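Local coordinates for glycosyl hydrolase family 2, TIM barrel domain protein (Faecalibacterium prausnitzii A2-165, PDB 6ED2) that probably hydrolyses beta-glucuronides, as a beta-glucuronidase of glycosyl hydrolase family 2 from a bacterium of the human gut, at residues 296-301 and 464-469; 362-367 and 372-377; 422-427 and 434-439. All blocks are in the same frame, centred on the assembly; numbering follows the deposited sequence.

Interaction 1. Residues 296-301 and 464-469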
# COMPACT_ATOMS: atom_id res chain seq x y z
N GLY A 296 -23.04 -29.75 24.14
CA GLY A 296 -23.33 -28.66 25.05
C GLY A 296 -24.81 -28.64 25.36
O GLY A 296 -25.64 -28.91 24.49
N ILE A 297 -25.13 -28.34 26.62
CA ILE A 297 -26.51 -28.32 27.09
C ILE A 297 -27.01 -26.89 26.95
O ILE A 297 -26.63 -26.00 27.72
CB ILE A 297 -26.61 -28.82 28.54
CG1 ILE A 297 -26.08 -30.25 28.64
CG2 ILE A 297 -28.05 -28.78 29.01
CD1 ILE A 297 -26.21 -30.83 30.04
N ARG A 298 -27.87 -26.66 25.97
CA ARG A 298 -28.42 -25.33 25.73
C ARG A 298 -29.70 -25.46 24.93
O ARG A 298 -29.83 -26.36 24.08
CB ARG A 298 -27.42 -24.43 25.00
CG ARG A 298 -27.08 -24.91 23.59
CD ARG A 298 -27.93 -24.22 22.53
NE ARG A 298 -27.73 -24.71 21.17
CZ ARG A 298 -28.43 -25.70 20.62
NH1 ARG A 298 -29.35 -26.33 21.34
NH2 ARG A 298 -28.19 -26.08 19.36
N THR A 299 -30.63 -24.54 25.17
CA THR A 299 -31.85 -24.41 24.38
C THR A 299 -31.81 -23.14 23.54
O THR A 299 -31.23 -22.12 23.95
CB THR A 299 -33.10 -24.39 25.25
OG1 THR A 299 -33.11 -23.19 26.05
CG2 THR A 299 -33.16 -25.62 26.15
N PHE A 300 -32.42 -23.19 22.36
CA PHE A 300 -32.46 -22.01 21.52
C PHE A 300 -33.76 -21.98 20.72
O PHE A 300 -34.10 -22.97 20.05
CB PHE A 300 -31.26 -21.96 20.58
CG PHE A 300 -31.19 -20.71 19.77
CD1 PHE A 300 -30.51 -19.60 20.23
CD2 PHE A 300 -31.81 -20.64 18.53
CE1 PHE A 300 -30.43 -18.43 19.47
CE2 PHE A 300 -31.74 -19.48 17.77
CZ PHE A 300 -31.05 -18.38 18.24
N GLU A 301 -34.47 -20.85 20.77
CA GLU A 301 -35.76 -20.71 20.10
C GLU A 301 -36.12 -19.24 19.99
O GLU A 301 -35.66 -18.41 20.78
CB GLU A 301 -36.86 -21.46 20.85
CG GLU A 301 -37.08 -20.91 22.25
CD GLU A 301 -38.25 -21.59 22.97
OE1 GLU A 301 -38.48 -21.27 24.16
OE2 GLU A 301 -38.95 -22.44 22.36
N ASP A 464 -34.81 -31.55 11.80
CA ASP A 464 -34.11 -31.07 12.97
C ASP A 464 -34.86 -31.47 14.23
O ASP A 464 -35.93 -30.90 14.51
CB ASP A 464 -33.94 -29.55 12.91
CG ASP A 464 -33.13 -29.02 14.08
OD1 ASP A 464 -32.69 -29.84 14.92
OD2 ASP A 464 -32.95 -27.79 14.19
N PRO A 465 -34.32 -32.38 15.04
CA PRO A 465 -34.99 -32.71 16.31
C PRO A 465 -35.14 -31.52 17.22
O PRO A 465 -36.02 -31.52 18.08
CB PRO A 465 -34.06 -33.77 16.94
CG PRO A 465 -33.14 -34.19 15.87
CD PRO A 465 -33.00 -33.02 14.94
N GLN A 466 -34.30 -30.50 17.08
CA GLN A 466 -34.38 -29.35 17.97
C GLN A 466 -35.25 -28.24 17.42
O GLN A 466 -35.49 -27.26 18.14
CB GLN A 466 -32.97 -28.81 18.26
CG GLN A 466 -32.08 -29.80 18.99
CD GLN A 466 -30.66 -29.28 19.19
OE1 GLN A 466 -30.43 -28.07 19.30
NE2 GLN A 466 -29.71 -30.19 19.24
N LYS A 467 -35.72 -28.36 16.18
CA LYS A 467 -36.67 -27.41 15.61
C LYS A 467 -36.12 -25.98 15.68
O LYS A 467 -36.79 -25.04 16.12
CB LYS A 467 -38.03 -27.53 16.32
CG LYS A 467 -38.65 -28.94 16.22
CD LYS A 467 -39.23 -29.18 14.81
CE LYS A 467 -39.82 -30.60 14.61
NZ LYS A 467 -38.83 -31.55 13.99
N ARG A 468 -34.86 -25.83 15.26
CA ARG A 468 -34.21 -24.54 15.28
C ARG A 468 -34.76 -23.66 14.16
O ARG A 468 -35.17 -24.17 13.11
CB ARG A 468 -32.70 -24.70 15.10
CG ARG A 468 -31.96 -24.90 16.41
CD ARG A 468 -30.61 -25.55 16.18
NE ARG A 468 -30.76 -26.95 15.80
CZ ARG A 468 -29.82 -27.88 16.01
NH1 ARG A 468 -28.64 -27.55 16.55
NH2 ARG A 468 -30.06 -29.14 15.66
N PRO A 469 -34.75 -22.34 14.35
CA PRO A 469 -35.38 -21.43 13.37
C PRO A 469 -34.74 -21.51 11.99
O PRO A 469 -33.55 -21.78 11.85
CB PRO A 469 -35.18 -20.05 14.00
CG PRO A 469 -34.08 -20.22 15.01
CD PRO A 469 -34.22 -21.63 15.52
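Two torsions bring Arg298 to Gln466: CG of the arginine sits between its backbone N and carbonyl carbon (chi1 64°), and a bend at chi2 (96°) turns the chain across to the loop 464-469. There the end of the guanidinium closes on one oxygen, with Arg298 NH1 2.9 Å and Arg298 NH2 3.0 Å from Gln466 OE1. OE1 lies in the guanidinium plane, but the amide is turned steeply against it; NH2 comes in on a lone pair, whereas NH1 stands above the carbonyl plane. The same OE1 lies 3.3 Å over the centre of the Arg468 guanidinium. Nearby, CG of Pro469 meets the edge of the Phe300 ring, 3.7 Å from CE2.

Arg298 NE is taken by Pro431 O. Arg468 grips the Asp464 carboxylate side-on in a salt bridge, NE to OD2 and NH2 to OD1; Asp464 OD1 also accepts from Gln466 N, an Asx turn within the type I turn of this loop. Arg468 NH1 in turn donates to Val433 O.

Arg298 NH2 and Arg468 NH1 are only 3.2 Å apart and both donors. The carboxylate of Asp464 and the amide oxygen held between the two guanidiniums probably offset much of the repulsion at this buried join between 296-301 and the barrel loop.

Interaction 2. Residues 362-367 and 372-377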
# COMPACT_ATOMS: atom_id res chain seq x y z
N GLU A 362 -14.40 -28.98 11.67
CA GLU A 362 -13.50 -28.45 12.69
C GLU A 362 -13.85 -27.02 13.11
O GLU A 362 -13.62 -26.64 14.26
CB GLU A 362 -12.05 -28.52 12.17
CG GLU A 362 -11.50 -29.94 12.09
CD GLU A 362 -11.87 -30.68 10.82
OE1 GLU A 362 -12.84 -30.29 10.10
OE2 GLU A 362 -11.17 -31.67 10.53
N ILE A 363 -14.40 -26.22 12.20
CA ILE A 363 -14.80 -24.86 12.56
C ILE A 363 -15.98 -24.88 13.54
O ILE A 363 -16.04 -24.06 14.47
CB ILE A 363 -15.10 -24.06 11.28
CG1 ILE A 363 -13.80 -23.84 10.50
CG2 ILE A 363 -15.79 -22.72 11.61
CD1 ILE A 363 -14.00 -23.39 9.07
N TYR A 364 -16.94 -25.80 13.36
CA TYR A 364 -18.05 -25.91 14.32
C TYR A 364 -17.55 -26.42 15.66
O TYR A 364 -18.03 -25.98 16.72
CB TYR A 364 -19.15 -26.85 13.80
CG TYR A 364 -19.70 -26.52 12.43
CD1 TYR A 364 -20.95 -25.91 12.30
CD2 TYR A 364 -18.98 -26.82 11.28
CE1 TYR A 364 -21.47 -25.59 11.03
CE2 TYR A 364 -19.48 -26.51 10.02
CZ TYR A 364 -20.74 -25.91 9.90
OH TYR A 364 -21.24 -25.60 8.65
N GLN A 365 -16.62 -27.37 15.62
CA GLN A 365 -16.06 -27.89 16.87
C GLN A 365 -15.42 -26.76 17.67
O GLN A 365 -15.56 -26.70 18.90
CB GLN A 365 -15.06 -29.00 16.56
CG GLN A 365 -15.68 -30.21 15.84
CD GLN A 365 -14.63 -31.21 15.34
OE1 GLN A 365 -13.43 -31.03 15.58
NE2 GLN A 365 -15.08 -32.26 14.68
N MET A 366 -14.73 -25.84 16.99
CA MET A 366 -14.12 -24.72 17.70
C MET A 366 -15.18 -23.76 18.21
O MET A 366 -15.07 -23.24 19.32
CB MET A 366 -13.10 -24.00 16.81
CG MET A 366 -12.52 -22.73 17.47
SD MET A 366 -10.77 -22.33 17.14
CE MET A 366 -10.00 -23.80 17.83
N ALA A 367 -16.19 -23.47 17.38
CA ALA A 367 -17.33 -22.67 17.87
C ALA A 367 -17.95 -23.32 19.10
O ALA A 367 -18.30 -22.63 20.06
CB ALA A 367 -18.37 -22.49 16.77
N PHE A 372 -19.59 -19.77 20.40
CA PHE A 372 -20.05 -18.94 19.30
C PHE A 372 -21.31 -19.54 18.70
O PHE A 372 -21.49 -20.76 18.69
CB PHE A 372 -18.97 -18.81 18.21
CG PHE A 372 -18.01 -17.67 18.43
CD1 PHE A 372 -16.92 -17.82 19.27
CD2 PHE A 372 -18.20 -16.46 17.79
CE1 PHE A 372 -16.04 -16.77 19.48
CE2 PHE A 372 -17.33 -15.39 18.01
CZ PHE A 372 -16.24 -15.55 18.85
N LEU A 373 -22.20 -18.67 18.23
CA LEU A 373 -23.44 -19.08 17.59
C LEU A 373 -23.24 -19.12 16.08
O LEU A 373 -22.67 -18.19 15.50
CB LEU A 373 -24.58 -18.10 17.93
CG LEU A 373 -24.78 -17.80 19.41
CD1 LEU A 373 -25.88 -16.77 19.62
CD2 LEU A 373 -25.11 -19.10 20.15
N ILE A 374 -23.76 -20.16 15.45
CA ILE A 374 -23.61 -20.38 14.01
C ILE A 374 -24.98 -20.46 13.36
O ILE A 374 -25.85 -21.22 13.81
CB ILE A 374 -22.84 -21.68 13.72
CG1 ILE A 374 -21.39 -21.57 14.25
CG2 ILE A 374 -22.89 -22.02 12.23
CD1 ILE A 374 -20.54 -22.76 13.84
N ILE A 375 -25.16 -19.70 12.28
CA ILE A 375 -26.23 -19.92 11.32
C ILE A 375 -25.66 -20.77 10.19
O ILE A 375 -24.79 -20.33 9.44
CB ILE A 375 -26.80 -18.60 10.79
CG1 ILE A 375 -27.29 -17.74 11.96
CG2 ILE A 375 -27.92 -18.88 9.80
CD1 ILE A 375 -27.81 -16.38 11.54
N ASP A 376 -26.17 -22.00 10.06
CA ASP A 376 -25.62 -23.01 9.16
C ASP A 376 -26.32 -22.92 7.82
O ASP A 376 -27.55 -23.01 7.74
CB ASP A 376 -25.81 -24.39 9.78
CG ASP A 376 -24.73 -25.40 9.36
OD1 ASP A 376 -23.85 -25.10 8.50
OD2 ASP A 376 -24.78 -26.53 9.91
N GLU A 377 -25.54 -22.76 6.75
CA GLU A 377 -26.08 -22.44 5.44
C GLU A 377 -25.67 -23.47 4.39
O GLU A 377 -24.49 -23.80 4.26
CB GLU A 377 -25.64 -21.04 5.00
CG GLU A 377 -26.21 -20.62 3.65
CD GLU A 377 -26.03 -19.13 3.37
OE1 GLU A 377 -26.66 -18.30 4.08
OE2 GLU A 377 -25.28 -18.79 2.43
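The hydroxyl of Tyr364 makes the shortest polar bond here, donating to Asp376 OD1 with OH and OD1 2.7 Å apart. OD1 lies at the edge of the phenol ring, near its plane, and takes the bond on its syn side, though 35° out of the carboxylate plane; ring and carboxylate are well turned against each other. The tyrosine oxygen serves in both directions, because the backbone N of Tyr359 donates to it as well. Asp376 OD1 also has a weak bond from Thr354 OG1.

Nearer the CB end of the same ring, Ile374 packs between helix and strand. With CG1 anti to its carbonyl carbon (chi1 -65°), the branch reaches over to the helix, where Ile374 CD1 comes to 3.5 Å from Tyr364 CD1 and 3.7 Å from Ala367 CB. The other branch, CG2, approaches Tyr364 CE1 at 4.0 Å. At Ala367 the strand begins close to the helix: its CB is 4.0 Å from Phe372 CB, and Phe372 N donates to Ala367 O, 3.2 Å away, in a nearly straight bond (171°). The ring of Phe372 then turns off toward helix 334-347, meeting Phe341 edge-to-face.

The short segments run roughly antiparallel, 9.4 Å apart at the axes, as helix 361-370 turns back into strand 373-377 in the beta-alpha-beta unit that begins with strand 351-353. Elsewhere on the helix, Met366 packs on Ser70 of a neighbouring subunit.

Chemically, the contact is graded: an apolar wedge at the turn end, and at the far end a buried phenol whose bond to Asp376 fixes the ring's place and gives the buried carboxylate a hydrogen-bond donor, which probably lowers the cost of burying it.

Interaction 3. Residues 422-427 and 434-439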
# COMPACT_ATOMS: atom_id res chain seq x y z
N ASP A 422 -28.11 -33.63 4.38
CA ASP A 422 -26.77 -33.94 4.84
C ASP A 422 -26.27 -32.87 5.80
O ASP A 422 -25.67 -33.19 6.84
CB ASP A 422 -25.84 -34.10 3.63
CG ASP A 422 -26.06 -35.44 2.93
OD1 ASP A 422 -26.69 -36.30 3.55
OD2 ASP A 422 -25.64 -35.63 1.76
N MET A 423 -26.54 -31.60 5.51
CA MET A 423 -26.08 -30.55 6.42
C MET A 423 -26.71 -30.70 7.80
O MET A 423 -26.02 -30.62 8.83
CB MET A 423 -26.36 -29.16 5.85
CG MET A 423 -26.05 -28.09 6.90
SD MET A 423 -26.37 -26.39 6.38
CE MET A 423 -28.17 -26.39 6.37
N ILE A 424 -28.03 -30.92 7.85
CA ILE A 424 -28.68 -31.00 9.15
C ILE A 424 -28.27 -32.28 9.88
O ILE A 424 -28.03 -32.27 11.09
CB ILE A 424 -30.20 -30.88 9.00
CG1 ILE A 424 -30.55 -29.44 8.59
CG2 ILE A 424 -30.91 -31.29 10.31
CD1 ILE A 424 -32.03 -29.14 8.60
N ASP A 425 -28.16 -33.40 9.16
CA ASP A 425 -27.67 -34.63 9.80
C ASP A 425 -26.25 -34.46 10.34
O ASP A 425 -25.94 -34.92 11.45
CB ASP A 425 -27.75 -35.80 8.82
CG ASP A 425 -29.15 -36.40 8.76
OD1 ASP A 425 -29.91 -36.27 9.76
OD2 ASP A 425 -29.50 -36.99 7.70
N ARG A 426 -25.36 -33.79 9.59
CA ARG A 426 -23.98 -33.63 10.04
C ARG A 426 -23.88 -32.71 11.25
O ARG A 426 -23.09 -32.96 12.16
CB ARG A 426 -23.11 -33.09 8.90
CG ARG A 426 -21.59 -33.19 9.17
CD ARG A 426 -20.81 -32.38 8.13
NE ARG A 426 -21.08 -30.95 8.32
CZ ARG A 426 -20.38 -29.97 7.75
NH1 ARG A 426 -19.35 -30.24 6.95
NH2 ARG A 426 -20.70 -28.70 8.00
N ASP A 427 -24.69 -31.65 11.29
CA ASP A 427 -24.44 -30.54 12.20
C ASP A 427 -25.41 -30.44 13.35
O ASP A 427 -25.23 -29.58 14.22
CB ASP A 427 -24.41 -29.22 11.41
CG ASP A 427 -23.26 -29.18 10.41
OD1 ASP A 427 -22.38 -30.06 10.51
OD2 ASP A 427 -23.23 -28.29 9.52
N ILE A 434 -27.42 -22.88 15.80
CA ILE A 434 -28.71 -22.45 16.33
C ILE A 434 -29.73 -22.11 15.25
O ILE A 434 -30.88 -21.79 15.58
CB ILE A 434 -28.57 -21.27 17.32
CG1 ILE A 434 -27.66 -20.17 16.77
CG2 ILE A 434 -28.02 -21.74 18.65
CD1 ILE A 434 -28.35 -19.17 15.86
N ALA A 435 -29.37 -22.16 13.97
CA ALA A 435 -30.33 -21.79 12.93
C ALA A 435 -29.84 -22.32 11.59
O ALA A 435 -28.64 -22.58 11.41
CB ALA A 435 -30.53 -20.27 12.85
N TRP A 436 -30.78 -22.46 10.66
CA TRP A 436 -30.53 -22.97 9.32
C TRP A 436 -30.85 -21.89 8.30
O TRP A 436 -31.94 -21.30 8.34
CB TRP A 436 -31.40 -24.20 9.00
CG TRP A 436 -31.40 -25.24 10.09
CD1 TRP A 436 -32.44 -25.55 10.93
CD2 TRP A 436 -30.30 -26.08 10.47
NE1 TRP A 436 -32.06 -26.56 11.79
CE2 TRP A 436 -30.75 -26.90 11.53
CE3 TRP A 436 -28.99 -26.23 10.01
CZ2 TRP A 436 -29.93 -27.84 12.14
CZ3 TRP A 436 -28.18 -27.19 10.62
CH2 TRP A 436 -28.64 -27.97 11.67
N SER A 437 -29.93 -21.63 7.38
CA SER A 437 -30.20 -20.72 6.28
C SER A 437 -30.30 -21.55 5.01
O SER A 437 -29.36 -22.26 4.66
CB SER A 437 -29.10 -19.65 6.16
OG SER A 437 -29.24 -18.96 4.94
N LEU A 438 -31.45 -21.48 4.33
CA LEU A 438 -31.77 -22.47 3.31
C LEU A 438 -31.42 -22.01 1.90
O LEU A 438 -31.33 -22.85 1.00
CB LEU A 438 -33.26 -22.82 3.37
CG LEU A 438 -33.74 -23.92 4.34
CD1 LEU A 438 -33.10 -23.85 5.68
CD2 LEU A 438 -35.25 -23.87 4.50
N LEU A 439 -31.25 -20.70 1.69
CA LEU A 439 -30.88 -20.13 0.40
C LEU A 439 -30.18 -18.81 0.66
O LEU A 439 -30.44 -18.15 1.66
CB LEU A 439 -32.09 -19.88 -0.53
CG LEU A 439 -33.17 -20.94 -0.77
CD1 LEU A 439 -34.30 -20.75 0.21
CD2 LEU A 439 -33.69 -20.86 -2.20
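One face of the Trp436 indole is covered by Ile424, whose CG1 stands 3.6 Å from the centroid of the six-membered ring and almost exactly on its normal, a CH-pi contact. The rest of the side chain spreads over the same indole: Ile424 CD1, beyond CG1, lies 3.9 Å from Trp436 CE2, and the other branch, CG2, 4.0 Å from Trp436 CZ2. Met423 comes in obliquely, its methyl CE 3.7 Å from Trp436 CE3; CG anti to the backbone N (chi1 172°) sends the chain out toward the strand, and a bend at chi3 swings the methyl round to the ring. At the rim, Asp427 CB sits near the ring plane, 4.4 Å from Trp436 CZ3. The carboxylate of Asp427 is held by its neighbour in the helix, Arg426 NE to Asp427 OD1 at 2.7 Å.

The indole is pinned as well as packed, since Trp436 NE1 donates to Asp464 OD2. A leucine at Trp436 would probably leave Ile424 and the Met423 methyl without the flat surface they pack on and deprive Asp464 OD2 of one of its donors.

The axes of the helix and strand segments pass 10.8 Å apart at 163°, nearly antiparallel, with the indole bridging between them: the layering of a TIM barrel, where an outer helix, here 409-427, packs against the inner strand that follows it, 433-440.

In the fold
Interactions 2 and 3 are consecutive helix-to-strand pairs of one barrel, their centres 11 Å apart. Their strands are neighbours in the sheet, joined by Ser437 N to Asp376 O at 2.8 Å. Between strand 373-377 and helix 409-427 the modelled 2.4 Å from Asp376 OD2 to Asp427 OD2 is too short to be trusted. Interaction 1 ties residues 296-301 to the loop leading into the next strand, 470-474, and touches interaction 3 directly, through the bond of the Trp436 indole and through Pro469 O, 3.1 Å from Trp436 N. Interactions 1 and 2 stay about 5 Å apart at their nearest atoms. All three lie away from the magnesium site at Thr239 and Glu241.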